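Local coordinates for Exo-arabinanase (Penicillium chrysogenum, PDB 3A71), which probably hydrolyses alpha-1,5-linked L-arabinan as an exo-acting glycoside hydrolase, working from a chain end, at residues M207-K212 / F219-Y224. Sequence-based numbering, arbitrary orientation.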
# COMPACT_ATOMS: atom_id res chain seq x y z
N MET A 207 3.26 -5.77 -5.89
CA MET A 207 3.10 -4.74 -4.89
C MET A 207 2.93 -3.36 -5.52
O MET A 207 3.74 -2.45 -5.30
CB MET A 207 4.28 -4.76 -3.90
CG MET A 207 4.51 -6.14 -3.34
SD MET A 207 5.48 -6.25 -1.87
CE MET A 207 4.28 -5.64 -0.61
N PRO A 208 1.85 -3.18 -6.29
CA PRO A 208 1.67 -1.90 -6.99
C PRO A 208 1.21 -0.78 -6.07
O PRO A 208 0.25 -0.95 -5.28
CB PRO A 208 0.57 -2.24 -7.99
CG PRO A 208 -0.25 -3.32 -7.33
CD PRO A 208 0.78 -4.12 -6.57
N VAL A 209 1.87 0.38 -6.20
CA VAL A 209 1.49 1.58 -5.49
C VAL A 209 1.53 2.73 -6.50
O VAL A 209 2.45 2.82 -7.29
CB VAL A 209 2.37 1.84 -4.26
CG1 VAL A 209 2.10 3.18 -3.61
CG2 VAL A 209 2.21 0.72 -3.23
N VAL A 210 0.53 3.62 -6.46
CA VAL A 210 0.41 4.66 -7.46
C VAL A 210 0.33 6.00 -6.78
O VAL A 210 -0.33 6.15 -5.74
CB VAL A 210 -0.82 4.44 -8.33
CG1 VAL A 210 -0.89 5.54 -9.41
CG2 VAL A 210 -0.75 3.04 -8.98
N THR A 211 0.94 7.03 -7.35
CA THR A 211 0.71 8.41 -6.97
C THR A 211 0.59 9.27 -8.22
O THR A 211 1.32 9.11 -9.18
CB THR A 211 1.80 8.92 -6.01
OG1 THR A 211 1.38 10.18 -5.44
CG2 THR A 211 3.16 9.09 -6.64
N LYS A 212 -0.37 10.19 -8.22
CA LYS A 212 -0.59 11.10 -9.31
C LYS A 212 0.34 12.30 -9.22
O LYS A 212 0.51 12.92 -8.18
CB LYS A 212 -2.04 11.60 -9.30
CG LYS A 212 -2.44 12.28 -10.61
CD LYS A 212 -3.91 12.67 -10.61
CE LYS A 212 -4.30 13.24 -11.97
NZ LYS A 212 -5.73 13.65 -11.98
N PHE A 219 2.43 7.88 -11.50
CA PHE A 219 3.65 7.17 -11.14
C PHE A 219 3.26 5.85 -10.50
O PHE A 219 2.72 5.86 -9.39
CB PHE A 219 4.48 8.05 -10.23
CG PHE A 219 5.79 7.50 -9.76
CD1 PHE A 219 6.95 7.69 -10.48
CD2 PHE A 219 5.90 6.76 -8.58
CE1 PHE A 219 8.16 7.20 -10.09
CE2 PHE A 219 7.12 6.28 -8.15
CZ PHE A 219 8.27 6.49 -8.92
N TYR A 220 3.49 4.78 -11.21
CA TYR A 220 3.10 3.40 -10.82
C TYR A 220 4.38 2.69 -10.41
O TYR A 220 5.19 2.43 -11.33
CB TYR A 220 2.39 2.77 -11.99
CG TYR A 220 1.95 1.32 -11.85
CD1 TYR A 220 0.62 0.97 -11.68
CD2 TYR A 220 2.85 0.28 -11.97
CE1 TYR A 220 0.22 -0.37 -11.58
CE2 TYR A 220 2.49 -1.03 -11.88
CZ TYR A 220 1.17 -1.36 -11.69
OH TYR A 220 0.88 -2.68 -11.64
N VAL A 221 4.57 2.39 -9.16
CA VAL A 221 5.79 1.77 -8.66
C VAL A 221 5.50 0.36 -8.19
O VAL A 221 4.41 0.02 -7.74
CB VAL A 221 6.45 2.64 -7.58
CG1 VAL A 221 5.65 2.62 -6.27
CG2 VAL A 221 7.91 2.29 -7.36
N TYR A 222 6.52 -0.52 -8.32
CA TYR A 222 6.36 -1.91 -7.98
C TYR A 222 7.75 -2.50 -7.69
O TYR A 222 8.78 -1.93 -8.02
CB TYR A 222 5.73 -2.68 -9.10
CG TYR A 222 6.29 -2.64 -10.50
CD1 TYR A 222 7.01 -3.71 -11.03
CD2 TYR A 222 6.10 -1.55 -11.33
CE1 TYR A 222 7.52 -3.70 -12.32
CE2 TYR A 222 6.56 -1.54 -12.61
CZ TYR A 222 7.28 -2.61 -13.12
OH TYR A 222 7.69 -2.55 -14.43
N GLU A 223 7.74 -3.67 -7.03
CA GLU A 223 8.94 -4.48 -6.97
C GLU A 223 8.96 -5.40 -8.17
O GLU A 223 7.92 -5.98 -8.54
CB GLU A 223 9.05 -5.28 -5.66
CG GLU A 223 7.98 -6.35 -5.46
CD GLU A 223 8.08 -7.13 -4.19
OE1 GLU A 223 8.75 -6.69 -3.21
OE2 GLU A 223 7.42 -8.21 -4.13
N TYR A 224 10.12 -5.53 -8.80
CA TYR A 224 10.22 -6.44 -9.95
C TYR A 224 11.10 -7.62 -9.53
O TYR A 224 12.30 -7.57 -9.68
CB TYR A 224 10.76 -5.63 -11.17
CG TYR A 224 10.88 -6.44 -12.43
CD1 TYR A 224 10.56 -7.77 -12.63
CD2 TYR A 224 11.39 -5.83 -13.56
CE1 TYR A 224 10.69 -8.47 -13.75
CE2 TYR A 224 11.58 -6.53 -14.76
CZ TYR A 224 11.20 -7.85 -14.84
OH TYR A 224 11.43 -8.53 -16.01
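With CG turned anti to the backbone N (chi1 177°), the ring of Tyr220 lies along segment 207-212, where Val210 and Pro208 meet it. Val210 points its CG2, the methyl anti to its own carbonyl carbon, at Tyr220 CD1 (3.7 Å), while Pro208 CB reaches the phenol end, 3.7 Å from Tyr220 OH. Both approach the ring obliquely, and Met178 of strand 177-183 adds to the packing on this face. On the other face Val221 CG1 sits 3.9 Å from Val209 CB, and Thr211 CG2 rests against Phe219 CB; Tyr269, Ala270 and Trp272 of strand 269-273 pack against this layer. Two hydrogen-bonded pairs lock the backbones in antiparallel register. Val221 N to Val209 O is almost straight (2.9 Å, 175° at the hydrogen), and Val209 N returns to Val221 O. Thr211 and Phe219 exchange the second pair. Between the pairs, Val210 CA makes a CA-H...O contact with Phe219 O (3.2 Å). At the first residue of the segment, Met207, bent at chi3, packs SD against the carboxylate of Glu223, 3.6 Å from both OE1 and OE2; OE1 is held by a hydrogen bond from Ser267 N. The arrangement is the inner beta hairpin of one four-stranded antiparallel blade of a six-bladed beta-propeller, consistent with the sialidase-like family.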